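Local coordinates for malate Synthase (Haloferax volcanii, PDB 3OYZ) that catalyses the Claisen condensation of acetyl-CoA with glyoxylate and the hydrolysis of the resulting malyl-CoA to malate and CoA, a step of the glyoxylate cycle, at the interface of chains A and B. Coordinates in Å, arbitrary orientation; residue numbers count along the deposited sequence, not the author numbering. Chains: chain A/B, Malate Synthase.

Contact 1: the interface of chains A and B. Residues chain A 7-10; chain B 198, 400, 404, 408.
A:Arg8 and A:Phe10, on the N-terminal arm of one TIM-barrel subunit of this HpcH/HpaI aldolase family enzyme, converge on one carboxylate oxygen of B:Asp404, in helix 397-408 of its neighbour. Approaching side-on, guanidinium NE and NH2 each donate a hydrogen bond to B:Asp404 OD2 at 2.9 Å, the NH2 pair also forming the salt bridge. Both donors tilt in from above the carboxylate plane, and the backbone N of A:Phe10 adds a third bond to that oxygen at 3.1 Å. With an alanine instead of B:Asp404, the A:Arg8 charge would probably lose its mate and the A:Phe10 N-H its acceptor.

B:Arg198 reciprocates from the other chain, end-on: NH1 (2.8 Å) and NH2 (3.0 Å) both donate to the backbone O of A:Glu9. Its guanidinium is stacked on the A:Phe10 ring, the planes 17° apart, with NH1 3.4 Å from the ring centroid in a cation-pi contact. On the side of the ring away from B:Arg198, CD2 packs 3.5 Å from B:Asp404 CB and CZ near B:Ser400 CB; B:Asp404 OD2 stands at the edge, in plane.

The extended A:Glu9 chain, CG anti to the backbone N (chi1 -166°), brings OE2 to a water shared with B:Arg198 NH1 and OE1 to one shared with B:Asp404 OD1. B:Asn408 lays its CB and amide along A:Arg8 CD; its ND2 bonds to B:Asp404 O (2.8 Å), helping to hold the amide at the helix end.

Contact 2: the interface of chains A and B. Residues chain A 254, 271-273; chain B 200, 397-398, 401.
A:Pro271 has a nearly eclipsed psi (-3°), after which A:Leu272 and A:Pro273 stretch into an extended loop that passes B:Met200, B:Leu401 and then B:Pro398. The loop follows helix 261-269 of the TIM barrel, the fold of this malate synthase, and the patch is an apolar part of the subunit interface.

A:Pro271 carries much of the contact. The terminal methyl of B:Met200 pushes against its ring, CE lying 3.3 Å from A:Pro271 CB, tighter than ordinary van der Waals contact. B:Met200 reaches so far because its chain is extended beyond CG, although CG itself sits in the crowded position between the backbone N and the carbonyl carbon (chi1 66°). B:Leu401 meets the same proline at about a right angle, its CD2 branch standing 3.8 Å from A:Pro271 CB and near CG as well; the ring is thus touched by both B:Met200 and B:Leu401. This branch also lies 3.5 Å from the backbone O of A:Pro271, and the CG of B:Leu401, anti to its own nitrogen (chi1 162°), carries it towards the loop.

On one flank the two leucines meet through a methyl each, A:Leu272 CD2 lying 4.1 Å from B:Leu401 CD2. Beyond them A:Pro273 and B:Pro398 set one ring against the other, A:Pro273 CG 4.1 Å from B:Pro398 CB, where the first turn of helix 397-408 begins.

The opposite flank belongs to A:Leu254, just before strand 255-258, whose two branches part company. CD1 touches the methyl CG2 of B:Thr397 at 4.1 Å, whereas CD2 comes 4.2 Å from B:Met200 CE. The methionine methyl is thus met by A:Leu254 and A:Pro271 from directions roughly at right angles. B:Thr397, opening the helix, buries little surface and meets A:Leu254 through that methyl.

Contact 1: the interface of chains A and B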
loop_
_atom_site.group_PDB
_atom_site.type_symbol
_atom_site.label_atom_id
_atom_site.label_comp_id
_atom_site.label_asym_id
_atom_site.label_seq_id
_atom_site.Cartn_x
_atom_site.Cartn_y
_atom_site.Cartn_z
ATOM N N ASP A 7 -4.716 -28.484 6.943
ATOM C CA ASP A 7 -4.536 -28.780 8.380
ATOM C C ASP A 7 -3.917 -27.635 9.196
ATOM O O ASP A 7 -4.301 -27.495 10.380
ATOM C CB ASP A 7 -3.666 -30.022 8.669
ATOM C CG ASP A 7 -4.237 -31.327 8.109
ATOM O OD1 ASP A 7 -5.438 -31.417 7.718
ATOM O OD2 ASP A 7 -3.403 -32.271 8.069
ATOM N N ARG A 8 -2.918 -26.918 8.652
ATOM C CA ARG A 8 -2.260 -25.936 9.533
ATOM C C ARG A 8 -2.979 -24.630 9.277
ATOM O O ARG A 8 -2.801 -23.997 8.239
ATOM C CB ARG A 8 -0.751 -25.760 9.369
ATOM C CG ARG A 8 0.237 -26.707 10.119
ATOM C CD ARG A 8 -0.117 -27.116 11.554
ATOM N NE ARG A 8 -0.046 -26.050 12.564
ATOM C CZ ARG A 8 1.061 -25.605 13.145
ATOM N NH1 ARG A 8 2.243 -26.137 12.845
ATOM N NH2 ARG A 8 0.977 -24.628 14.035
ATOM N N GLU A 9 -3.725 -24.213 10.283
ATOM C CA GLU A 9 -4.315 -22.908 10.274
ATOM C C GLU A 9 -3.320 -21.748 10.409
ATOM O O GLU A 9 -3.532 -20.678 9.832
ATOM C CB GLU A 9 -5.356 -22.916 11.385
ATOM C CG GLU A 9 -6.296 -21.768 11.310
ATOM C CD GLU A 9 -7.351 -21.943 12.382
ATOM O OE1 GLU A 9 -7.661 -23.122 12.669
ATOM O OE2 GLU A 9 -7.843 -20.938 12.940
ATOM N N PHE A 10 -2.225 -21.962 11.136
ATOM C CA PHE A 10 -1.159 -20.967 11.337
ATOM C C PHE A 10 0.172 -21.638 11.057
ATOM O O PHE A 10 0.324 -22.823 11.435
ATOM C CB PHE A 10 -1.111 -20.485 12.787
ATOM C CG PHE A 10 -2.314 -19.688 13.211
ATOM C CD1 PHE A 10 -2.272 -18.302 13.214
ATOM C CD2 PHE A 10 -3.450 -20.317 13.688
ATOM C CE1 PHE A 10 -3.362 -17.545 13.667
ATOM C CE2 PHE A 10 -4.583 -19.572 14.067
ATOM C CZ PHE A 10 -4.531 -18.177 14.053
ATOM N N ARG B 198 -5.984 -11.341 10.915
ATOM C CA ARG B 198 -5.205 -12.131 11.910
ATOM C C ARG B 198 -3.994 -11.356 12.448
ATOM O O ARG B 198 -2.959 -11.931 12.745
ATOM C CB ARG B 198 -4.815 -13.568 11.495
ATOM C CG ARG B 198 -6.044 -14.332 10.969
ATOM C CD ARG B 198 -5.936 -15.832 10.781
ATOM N NE ARG B 198 -4.750 -16.202 10.033
ATOM C CZ ARG B 198 -4.314 -17.460 9.976
ATOM N NH1 ARG B 198 -4.977 -18.424 10.629
ATOM N NH2 ARG B 198 -3.215 -17.741 9.298
ATOM N N SER B 400 -5.776 -18.261 19.514
ATOM C CA SER B 400 -6.015 -19.182 18.406
ATOM C C SER B 400 -4.722 -19.717 17.823
ATOM O O SER B 400 -4.653 -20.872 17.468
ATOM C CB SER B 400 -6.825 -18.533 17.278
ATOM O OG SER B 400 -7.997 -17.997 17.848
ATOM N N ASP B 404 -3.701 -23.680 17.895
ATOM C CA ASP B 404 -3.256 -24.321 16.670
ATOM C C ASP B 404 -1.950 -25.058 16.870
ATOM O O ASP B 404 -1.818 -26.171 16.375
ATOM C CB ASP B 404 -3.041 -23.342 15.498
ATOM C CG ASP B 404 -2.835 -24.059 14.179
ATOM O OD1 ASP B 404 -3.709 -24.853 13.793
ATOM O OD2 ASP B 404 -1.806 -23.900 13.491
ATOM N N ASN B 408 -1.148 -29.205 17.016
ATOM C CA ASN B 408 -0.484 -29.772 15.857
ATOM C C ASN B 408 0.978 -30.036 16.128
ATOM O O ASN B 408 1.654 -30.604 15.268
ATOM C CB ASN B 408 -0.637 -28.839 14.636
ATOM C CG ASN B 408 -2.038 -28.888 14.070
ATOM O OD1 ASN B 408 -2.391 -29.803 13.324
ATOM N ND2 ASN B 408 -2.838 -27.890 14.394
HETATM O O HOH W 1 -7.494 -18.399 11.981
HETATM O O HOH W 2 -6.315 -25.059 14.541
#

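Contact 2: the interface of chains A and B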
loop_
_atom_site.group_PDB
_atom_site.type_symbol
_atom_site.label_atom_id
_atom_site.label_comp_id
_atom_site.label_asym_id
_atom_site.label_seq_id
_atom_site.Cartn_x
_atom_site.Cartn_y
_atom_site.Cartn_z
ATOM N N LEU A 254 1.863 -13.821 10.022
ATOM C CA LEU A 254 2.297 -14.352 11.336
ATOM C C LEU A 254 3.400 -15.369 11.157
ATOM O O LEU A 254 3.913 -15.892 12.150
ATOM C CB LEU A 254 1.105 -14.981 12.068
ATOM C CG LEU A 254 -0.123 -14.097 12.300
ATOM C CD1 LEU A 254 -1.274 -14.784 13.071
ATOM C CD2 LEU A 254 0.173 -12.710 12.931
ATOM N N PRO A 271 5.794 -15.272 17.988
ATOM C CA PRO A 271 4.400 -14.825 18.025
ATOM C C PRO A 271 3.554 -15.398 19.162
ATOM O O PRO A 271 2.375 -15.062 19.272
ATOM C CB PRO A 271 3.841 -15.387 16.706
ATOM C CG PRO A 271 4.641 -16.652 16.478
ATOM C CD PRO A 271 6.022 -16.184 16.847
ATOM N N LEU A 272 4.148 -16.281 19.963
ATOM C CA LEU A 272 3.574 -16.790 21.201
ATOM C C LEU A 272 3.410 -15.658 22.214
ATOM O O LEU A 272 4.294 -14.836 22.412
ATOM C CB LEU A 272 4.414 -17.961 21.723
ATOM C CG LEU A 272 4.530 -19.166 20.776
ATOM C CD1 LEU A 272 5.327 -20.261 21.428
ATOM C CD2 LEU A 272 3.221 -19.749 20.260
ATOM N N PRO A 273 2.236 -15.551 22.836
ATOM C CA PRO A 273 2.134 -14.463 23.803
ATOM C C PRO A 273 3.054 -14.647 25.035
ATOM O O PRO A 273 3.513 -15.749 25.307
ATOM C CB PRO A 273 0.643 -14.443 24.154
ATOM C CG PRO A 273 0.088 -15.775 23.744
ATOM C CD PRO A 273 1.029 -16.398 22.756
ATOM N N MET B 200 -1.693 -9.090 15.072
ATOM C CA MET B 200 -1.539 -8.965 16.518
ATOM C C MET B 200 -0.473 -7.954 16.851
ATOM O O MET B 200 0.411 -7.609 16.051
ATOM C CB MET B 200 -1.367 -10.335 17.181
ATOM C CG MET B 200 -0.117 -11.101 16.852
ATOM S SD MET B 200 -0.361 -12.838 17.364
ATOM C CE MET B 200 1.247 -13.352 16.895
ATOM N N THR B 397 -6.730 -13.678 18.625
ATOM C CA THR B 397 -5.691 -14.235 17.726
ATOM C C THR B 397 -4.477 -14.880 18.368
ATOM O O THR B 397 -4.133 -15.992 17.995
ATOM C CB THR B 397 -5.277 -13.215 16.630
ATOM O OG1 THR B 397 -6.478 -12.968 15.903
ATOM C CG2 THR B 397 -4.199 -13.774 15.704
ATOM N N PRO B 398 -3.822 -14.213 19.336
ATOM C CA PRO B 398 -2.672 -14.871 19.969
ATOM C C PRO B 398 -3.039 -16.190 20.660
ATOM O O PRO B 398 -2.235 -17.114 20.624
ATOM C CB PRO B 398 -2.118 -13.825 20.938
ATOM C CG PRO B 398 -3.057 -12.676 20.935
ATOM C CD PRO B 398 -4.055 -12.830 19.807
ATOM N N LEU B 401 -3.682 -18.894 17.771
ATOM C CA LEU B 401 -2.411 -19.362 17.315
ATOM C C LEU B 401 -1.835 -20.352 18.335
ATOM O O LEU B 401 -1.309 -21.379 17.937
ATOM C CB LEU B 401 -1.454 -18.189 17.135
ATOM C CG LEU B 401 -0.044 -18.723 17.099
ATOM C CD1 LEU B 401 0.338 -19.229 15.765
ATOM C CD2 LEU B 401 0.966 -17.684 17.489
#

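Contact 1 and contact 2 lie about 10 Å apart, measured between the centres of their C-alpha atoms, and draw on the same two segments of chain B: helix 397-408 and the stretch just after helix 190-197. The sets interleave on the helix's first turns, B:Ser400 beside B:Leu401, and charged contact 1 then runs on to the helix end past apolar contact 2. Chain A answers with separate pieces, its N-terminal arm and two barrel loops. Each centre is some 27 to 28 Å from A:Asp388, the predicted proton acceptor, so both probably serve assembly of the homotrimer, itself in equilibrium with a hexamer.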